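Local coordinates for arginase 1, mitochondrial (PDB 6VSU), which catalyses the manganese-dependent hydrolysis of L-arginine to urea and L-ornithine, also converts agmatine to putrescine, and assembles as a homohexamer, at residues E[65-69]-E[95-99]; E[81-87]-E[316-321]. All coordinates share one frame; numbering follows the deposited sequence.

Contact 1: E[65-69]-E[95-99]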
ATOM      1  N   PRO E  65      11.489  16.600  -8.123  1.00 17.55           N
ATOM      2  CA  PRO E  65      11.699  16.959  -9.522  1.00 17.56           C
ATOM      3  C   PRO E  65      11.933  15.784 -10.460  1.00 18.04           C
ATOM      4  O   PRO E  65      11.358  15.730 -11.539  1.00 17.78           O
ATOM      5  CB  PRO E  65      12.809  18.017  -9.501  1.00 17.58           C
ATOM      6  CG  PRO E  65      12.696  18.608  -8.118  1.00 17.58           C
ATOM      7  CD  PRO E  65      12.313  17.428  -7.223  1.00 17.70           C
ATOM      8  N   PRO E  66      12.771  14.803 -10.117  1.00 19.35           N
ATOM      9  CA  PRO E  66      12.959  13.670 -11.037  1.00 20.14           C
ATOM     10  C   PRO E  66      11.691  12.830 -11.273  1.00 20.16           C
ATOM     11  O   PRO E  66      11.562  12.283 -12.404  1.00 20.37           O
ATOM     12  CB  PRO E  66      14.050  12.826 -10.346  1.00 21.08           C
ATOM     13  CG  PRO E  66      14.723  13.851  -9.380  1.00 20.95           C
ATOM     14  CD  PRO E  66      13.601  14.744  -8.904  1.00 19.41           C
ATOM     15  N   ARG E  67      10.829  12.695 -10.252  1.00 20.35           N
ATOM     16  CA  ARG E  67       9.552  11.956 -10.358  1.00 21.36           C
ATOM     17  C   ARG E  67       8.607  12.722 -11.270  1.00 19.45           C
ATOM     18  O   ARG E  67       7.922  12.101 -12.062  1.00 19.56           O
ATOM     19  CB  ARG E  67       8.881  11.735  -9.012  1.00 24.93           C
ATOM     20  CG  ARG E  67       9.777  11.113  -7.968  1.00 29.31           C
ATOM     21  CD  ARG E  67      10.293   9.803  -8.514  1.00 36.95           C
ATOM     22  NE  ARG E  67      11.018   9.068  -7.476  1.00 44.19           N
ATOM     23  CZ  ARG E  67      10.496   8.156  -6.673  1.00 49.06           C
ATOM     24  NH1 ARG E  67       9.211   7.848  -6.754  1.00 51.66           N
ATOM     25  NH2 ARG E  67      11.278   7.563  -5.786  1.00 53.20           N
ATOM     26  N   ILE E  68       8.611  14.026 -11.217  1.00 17.68           N
ATOM     27  CA  ILE E  68       7.746  14.820 -12.111  1.00 17.75           C
ATOM     28  C   ILE E  68       8.151  14.579 -13.575  1.00 18.47           C
ATOM     29  O   ILE E  68       7.260  14.299 -14.444  1.00 17.62           O
ATOM     30  CB  ILE E  68       7.805  16.303 -11.711  1.00 16.84           C
ATOM     31  CG1 ILE E  68       7.236  16.481 -10.304  1.00 16.77           C
ATOM     32  CG2 ILE E  68       7.035  17.088 -12.737  1.00 17.07           C
ATOM     33  CD1 ILE E  68       7.279  17.897  -9.771  1.00 16.70           C
ATOM     34  N   ARG E  69       9.448  14.680 -13.861  1.00 19.53           N
ATOM     35  CA  ARG E  69       9.940  14.537 -15.251  1.00 21.32           C
ATOM     36  C   ARG E  69       9.566  13.160 -15.780  1.00 22.25           C
ATOM     37  O   ARG E  69       9.085  13.084 -16.903  1.00 22.52           O
ATOM     38  CB  ARG E  69      11.465  14.589 -15.284  1.00 23.36           C
ATOM     39  CG  ARG E  69      12.050  15.937 -14.920  1.00 24.79           C
ATOM     40  CD  ARG E  69      13.519  15.995 -15.273  1.00 26.49           C
ATOM     41  NE  ARG E  69      13.946  17.355 -15.063  1.00 26.59           N
ATOM     42  CZ  ARG E  69      14.398  17.821 -13.918  1.00 28.11           C
ATOM     43  NH1 ARG E  69      14.511  17.022 -12.875  1.00 29.26           N
ATOM     44  NH2 ARG E  69      14.740  19.085 -13.824  1.00 29.21           N
ATOM     45  N   ASP E  95      14.263  21.465 -20.853  1.00 21.42           N
ATOM     46  CA  ASP E  95      14.552  21.061 -19.450  1.00 21.84           C
ATOM     47  C   ASP E  95      16.052  21.275 -19.237  1.00 21.14           C
ATOM     48  O   ASP E  95      16.833  20.624 -19.945  1.00 21.27           O
ATOM     49  CB  ASP E  95      14.162  19.601 -19.249  1.00 22.47           C
ATOM     50  CG  ASP E  95      14.313  19.100 -17.823  1.00 23.32           C
ATOM     51  OD1 ASP E  95      14.754  19.851 -16.904  1.00 23.03           O
ATOM     52  OD2 ASP E  95      13.923  17.953 -17.634  1.00 26.58           O
ATOM     53  N   VAL E  96      16.413  22.173 -18.339  1.00 21.09           N
ATOM     54  CA  VAL E  96      17.844  22.421 -17.994  1.00 22.59           C
ATOM     55  C   VAL E  96      18.232  21.632 -16.746  1.00 21.75           C
ATOM     56  O   VAL E  96      19.302  21.837 -16.267  1.00 23.38           O
ATOM     57  CB  VAL E  96      18.166  23.918 -17.836  1.00 23.73           C
ATOM     58  CG1 VAL E  96      17.667  24.740 -19.011  1.00 24.80           C
ATOM     59  CG2 VAL E  96      17.563  24.457 -16.576  1.00 24.25           C
ATOM     60  N   GLY E  97      17.417  20.708 -16.271  1.00 21.09           N
ATOM     61  CA  GLY E  97      17.792  19.824 -15.160  1.00 21.01           C
ATOM     62  C   GLY E  97      17.661  20.477 -13.792  1.00 20.61           C
ATOM     63  O   GLY E  97      16.943  21.474 -13.619  1.00 19.63           O
ATOM     64  N   ASP E  98      18.366  19.905 -12.841  1.00 21.82           N
ATOM     65  CA  ASP E  98      18.248  20.266 -11.406  1.00 22.70           C
ATOM     66  C   ASP E  98      19.463  21.084 -10.951  1.00 22.72           C
ATOM     67  O   ASP E  98      20.603  20.801 -11.352  1.00 22.68           O
ATOM     68  CB  ASP E  98      18.169  18.991 -10.559  1.00 23.03           C
ATOM     69  CG  ASP E  98      16.829  18.302 -10.721  1.00 24.13           C
ATOM     70  OD1 ASP E  98      15.906  18.952 -11.331  1.00 23.05           O
ATOM     71  OD2 ASP E  98      16.727  17.107 -10.283  1.00 25.26           O
ATOM     72  N   VAL E  99      19.202  22.023 -10.087  1.00 21.59           N
ATOM     73  CA  VAL E  99      20.222  22.688  -9.240  1.00 22.46           C
ATOM     74  C   VAL E  99      20.720  21.611  -8.295  1.00 22.72           C
ATOM     75  O   VAL E  99      19.934  20.884  -7.707  1.00 22.75           O
ATOM     76  CB  VAL E  99      19.601  23.884  -8.496  1.00 21.91           C
ATOM     77  CG1 VAL E  99      20.562  24.566  -7.572  1.00 23.43           C
ATOM     78  CG2 VAL E  99      18.998  24.873  -9.455  1.00 21.53           C
TER
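Arg69 of helix 64-72 reaches across to Asp95 and Asp98 of strand 93-98, binding the helix of a beta-alpha-beta crossover to its second strand, one of the two outermost strands of the parallel sheet within this chain. The CB starts out toward the strand. With CG anti to the carbonyl carbon (chi1 -68°) and the chain extended as far as NE, the side chain of Arg69 meets Asp95 first: CG passes Asp95 OD2, CD lies 3.1 Å from Asp95 OD2, and NE bonds to it at 2.6 Å. Arg69 NH2 takes Asp95 OD1 at 3.2 Å. This is a side-on grip, one nitrogen to each oxygen's syn lone pair, with the two planes only 7° apart. The far end of the guanidinium then holds Asp98 end-on: Arg69 NH1 and NH2 each reach Asp98 OD1 at 2.8 Å, coming from the same face of a carboxylate turned 52° to the guanidinium. Arginine suits a place between two acids, since its charge is shared and its rotation fixed at both ends. Pro65 CB and Pro66 CG pack beside the Asp98 carboxylate. Asp95 OD1 also closes an Asx turn, accepting Gly97 N at 2.9 Å from above the carboxylate plane.

Contact 2: E[81-87]-E[316-321]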
ATOM      1  N   THR E  81      -0.638  18.514 -24.932  1.00 21.53           N
ATOM      2  CA  THR E  81      -1.387  19.172 -23.827  1.00 20.84           C
ATOM      3  C   THR E  81      -2.877  19.229 -24.190  1.00 21.51           C
ATOM      4  O   THR E  81      -3.202  18.968 -25.322  1.00 22.57           O
ATOM      5  CB  THR E  81      -0.815  20.554 -23.526  1.00 20.18           C
ATOM      6  OG1 THR E  81      -1.154  21.466 -24.575  1.00 20.77           O
ATOM      7  CG2 THR E  81       0.683  20.513 -23.382  1.00 19.77           C
ATOM      8  N   GLU E  82      -3.761  19.515 -23.238  1.00 21.28           N
ATOM      9  CA  GLU E  82      -5.242  19.529 -23.460  1.00 22.38           C
ATOM     10  C   GLU E  82      -5.639  20.460 -24.614  1.00 23.73           C
ATOM     11  O   GLU E  82      -6.559  20.139 -25.351  1.00 23.92           O
ATOM     12  CB  GLU E  82      -5.944  19.958 -22.181  1.00 21.66           C
ATOM     13  CG  GLU E  82      -5.914  18.915 -21.071  1.00 20.87           C
ATOM     14  CD  GLU E  82      -7.031  19.021 -20.048  1.00 21.01           C
ATOM     15  OE1 GLU E  82      -7.849  19.971 -20.180  1.00 21.20           O
ATOM     16  OE2 GLU E  82      -7.130  18.107 -19.180  1.00 20.38           O
ATOM     17  N   GLU E  83      -4.940  21.596 -24.719  1.00 25.02           N
ATOM     18  CA  GLU E  83      -5.176  22.627 -25.766  1.00 28.19           C
ATOM     19  C   GLU E  83      -4.530  22.240 -27.103  1.00 28.40           C
ATOM     20  O   GLU E  83      -4.854  22.895 -28.087  1.00 30.26           O
ATOM     21  CB  GLU E  83      -4.770  24.020 -25.290  1.00 29.88           C
ATOM     22  CG  GLU E  83      -5.723  24.610 -24.271  1.00 32.37           C
ATOM     23  CD  GLU E  83      -5.129  25.740 -23.448  1.00 34.95           C
ATOM     24  OE1 GLU E  83      -3.909  25.698 -23.187  1.00 31.45           O
ATOM     25  OE2 GLU E  83      -5.884  26.659 -23.083  1.00 36.20           O
ATOM     26  N   GLY E  84      -3.588  21.294 -27.125  1.00 27.28           N
ATOM     27  CA  GLY E  84      -3.075  20.826 -28.422  1.00 28.18           C
ATOM     28  C   GLY E  84      -1.607  21.159 -28.656  1.00 27.55           C
ATOM     29  O   GLY E  84      -1.121  20.824 -29.742  1.00 28.50           O
ATOM     30  N   LYS E  85      -0.867  21.642 -27.661  1.00 26.61           N
ATOM     31  CA  LYS E  85       0.589  21.899 -27.834  1.00 26.58           C
ATOM     32  C   LYS E  85       1.363  20.586 -27.756  1.00 26.51           C
ATOM     33  O   LYS E  85       0.948  19.685 -27.037  1.00 25.79           O
ATOM     34  CB  LYS E  85       1.069  22.953 -26.856  1.00 25.17           C
ATOM     35  CG  LYS E  85       0.422  24.276 -27.208  1.00 26.45           C
ATOM     36  CD  LYS E  85       1.206  25.446 -26.865  1.00 26.50           C
ATOM     37  CE  LYS E  85       0.711  26.712 -27.538  1.00 27.79           C
ATOM     38  NZ  LYS E  85       1.196  27.855 -26.726  1.00 27.79           N
ATOM     39  N   GLU E  86       2.434  20.524 -28.528  1.00 26.83           N
ATOM     40  CA  GLU E  86       3.293  19.341 -28.682  1.00 26.73           C
ATOM     41  C   GLU E  86       4.532  19.537 -27.801  1.00 24.83           C
ATOM     42  O   GLU E  86       5.382  20.388 -28.128  1.00 23.70           O
ATOM     43  CB  GLU E  86       3.604  19.166 -30.168  1.00 29.34           C
ATOM     44  CG  GLU E  86       4.515  17.975 -30.472  1.00 31.51           C
ATOM     45  CD  GLU E  86       4.044  16.654 -29.875  1.00 32.37           C
ATOM     46  OE1 GLU E  86       2.973  16.122 -30.376  1.00 37.06           O
ATOM     47  OE2 GLU E  86       4.642  16.247 -28.820  1.00 29.80           O
ATOM     48  N   LEU E  87       4.619  18.730 -26.745  1.00 22.96           N
ATOM     49  CA  LEU E  87       5.638  18.817 -25.678  1.00 22.18           C
ATOM     50  C   LEU E  87       6.983  18.317 -26.197  1.00 22.91           C
ATOM     51  O   LEU E  87       7.981  18.703 -25.617  1.00 23.41           O
ATOM     52  CB  LEU E  87       5.173  17.992 -24.470  1.00 21.25           C
ATOM     53  CG  LEU E  87       4.016  18.582 -23.684  1.00 20.67           C
ATOM     54  CD1 LEU E  87       3.458  17.558 -22.717  1.00 20.71           C
ATOM     55  CD2 LEU E  87       4.447  19.858 -22.941  1.00 19.44           C
ATOM     56  N   ALA E 316       3.219  24.795 -19.119  1.00 17.91           N
ATOM     57  CA  ALA E 316       4.159  24.920 -20.232  1.00 18.09           C
ATOM     58  C   ALA E 316       3.356  25.424 -21.439  1.00 18.87           C
ATOM     59  O   ALA E 316       3.872  26.241 -22.160  1.00 18.75           O
ATOM     60  CB  ALA E 316       4.837  23.598 -20.523  1.00 17.81           C
ATOM     61  N   ALA E 317       2.155  24.881 -21.665  1.00 19.48           N
ATOM     62  CA  ALA E 317       1.346  25.230 -22.857  1.00 20.76           C
ATOM     63  C   ALA E 317       0.964  26.705 -22.784  1.00 21.36           C
ATOM     64  O   ALA E 317       0.818  27.327 -23.827  1.00 22.81           O
ATOM     65  CB  ALA E 317       0.123  24.346 -22.949  1.00 20.55           C
ATOM     66  N   LYS E 318       0.874  27.241 -21.568  1.00 21.23           N
ATOM     67  CA  LYS E 318       0.489  28.639 -21.335  1.00 22.01           C
ATOM     68  C   LYS E 318       1.696  29.584 -21.420  1.00 21.73           C
ATOM     69  O   LYS E 318       1.543  30.757 -21.853  1.00 21.59           O
ATOM     70  CB  LYS E 318      -0.154  28.708 -19.958  1.00 22.00           C
ATOM     71  CG  LYS E 318      -0.782  30.033 -19.648  1.00 23.64           C
ATOM     72  CD  LYS E 318      -1.803  29.943 -18.546  1.00 23.95           C
ATOM     73  CE  LYS E 318      -2.664  31.191 -18.500  1.00 23.68           C
ATOM     74  NZ  LYS E 318      -3.762  31.054 -19.459  1.00 25.11           N
ATOM     75  N   ILE E 319       2.834  29.162 -20.893  1.00 20.75           N
ATOM     76  CA  ILE E 319       4.054  30.010 -20.913  1.00 20.83           C
ATOM     77  C   ILE E 319       4.563  30.083 -22.374  1.00 21.43           C
ATOM     78  O   ILE E 319       4.900  31.176 -22.824  1.00 21.53           O
ATOM     79  CB  ILE E 319       5.071  29.487 -19.876  1.00 20.58           C
ATOM     80  CG1 ILE E 319       4.508  29.654 -18.457  1.00 19.97           C
ATOM     81  CG2 ILE E 319       6.463  30.120 -20.045  1.00 20.75           C
ATOM     82  CD1 ILE E 319       5.330  28.940 -17.404  1.00 19.76           C
ATOM     83  N   SER E 320       4.545  28.987 -23.119  1.00 21.10           N
ATOM     84  CA  SER E 320       5.195  28.932 -24.448  1.00 22.97           C
ATOM     85  C   SER E 320       4.275  29.578 -25.468  1.00 24.53           C
ATOM     86  O   SER E 320       3.075  29.378 -25.359  1.00 25.01           O
ATOM     87  CB  SER E 320       5.536  27.542 -24.848  1.00 22.63           C
ATOM     88  OG  SER E 320       6.399  26.952 -23.900  1.00 21.53           O
ATOM     89  N   LYS E 321       4.815  30.343 -26.404  1.00 26.93           N
ATOM     90  CA  LYS E 321       3.982  30.984 -27.436  1.00 29.61           C
ATOM     91  C   LYS E 321       4.864  31.388 -28.592  1.00 31.21           C
ATOM     92  O   LYS E 321       6.088  31.221 -28.487  1.00 30.91           O
ATOM     93  CB  LYS E 321       3.218  32.166 -26.838  1.00 30.94           C
ATOM     94  CG  LYS E 321       4.085  33.266 -26.271  1.00 31.76           C
ATOM     95  CD  LYS E 321       3.406  33.996 -25.154  1.00 32.08           C
ATOM     96  CE  LYS E 321       4.130  35.284 -24.849  1.00 33.41           C
ATOM     97  NZ  LYS E 321       3.501  35.932 -23.684  1.00 34.86           N
ATOM     98  OXT LYS E 321       4.243  31.828 -29.562  1.00 33.23           O
TER
HETATM   99  O   HOH W   1      -2.035  26.658 -24.889  1.00 37.21           O
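The flat peptide carbonyl of Ala317 is met in its own plane by the ammonium of Lys85: Lys85 NZ lies 3.0 Å from Ala317 O, with a C=O...N angle of 155°. The carboxylate of Glu83 is linked to the helix by a water, which donates to Glu83 OE1 (2.7 Å from the water oxygen) and to Ala317 O. Lys85 gets there because its chain is extended beyond CG, laying CD alongside Ala317, with CD 4.2 Å from Ala317 CB. Lys85 NZ lies 2.8 Å from Ser320 O. A lysine suits this spot, for the last turn of helix 303-319 presents carbonyls, and its positive charge probably eases the partial negative charge of the helix end. The partner is a loop between helix 64-72 and strand 93-98 of this alpha/beta arginase fold, folded here as a type I turn, Thr81 to Gly84, with a G1 bulge: Gly84 N bonds to Thr81 O, and Thr81 N to Lys85 O. Gly84 takes a positive phi of 114°, where a side chain would jam against the preceding carbonyl oxygen. Thr81 puts OG1 between its backbone N and carbonyl carbon, where it accepts Lys85 N at 3.1 Å and stiffens the turn; the same OG1 rests 3.5 Å from Ala317 CB. The small methyl of Ala317 lets the turn come close, with Thr81 CB and CG2 also near it. Further along, Leu87 CD2 packs on Ala316 CB, a purely apolar touch. Beyond the contact, Glu82 forms salt bridges to Lys310 and Arg272, and Ser320, the first residue to leave helical geometry, bonds through OG to Val92 O and Thr44 OG1.

How the contacts relate
Both contacts involve the chain from helix 64-72 to strand 93-98: contact 1 joins those two elements, while the loop between them supplies one side of contact 2 and the C-terminal helix 303-319 the other. Their centres lie 18 Å apart and the nearest atoms about 8 Å, so they do not touch, though Ile68 of helix 64-72 rests on Ala308 and Val312 of helix 303-319. Contact 1 is partly buried, at the sheet edge beside a neighbouring subunit, and depends on charged side chains paired directly. Contact 2 is the more buried, farther from the chain centre, and relies on a backbone carbonyl, one lysine, a water and small methyl groups.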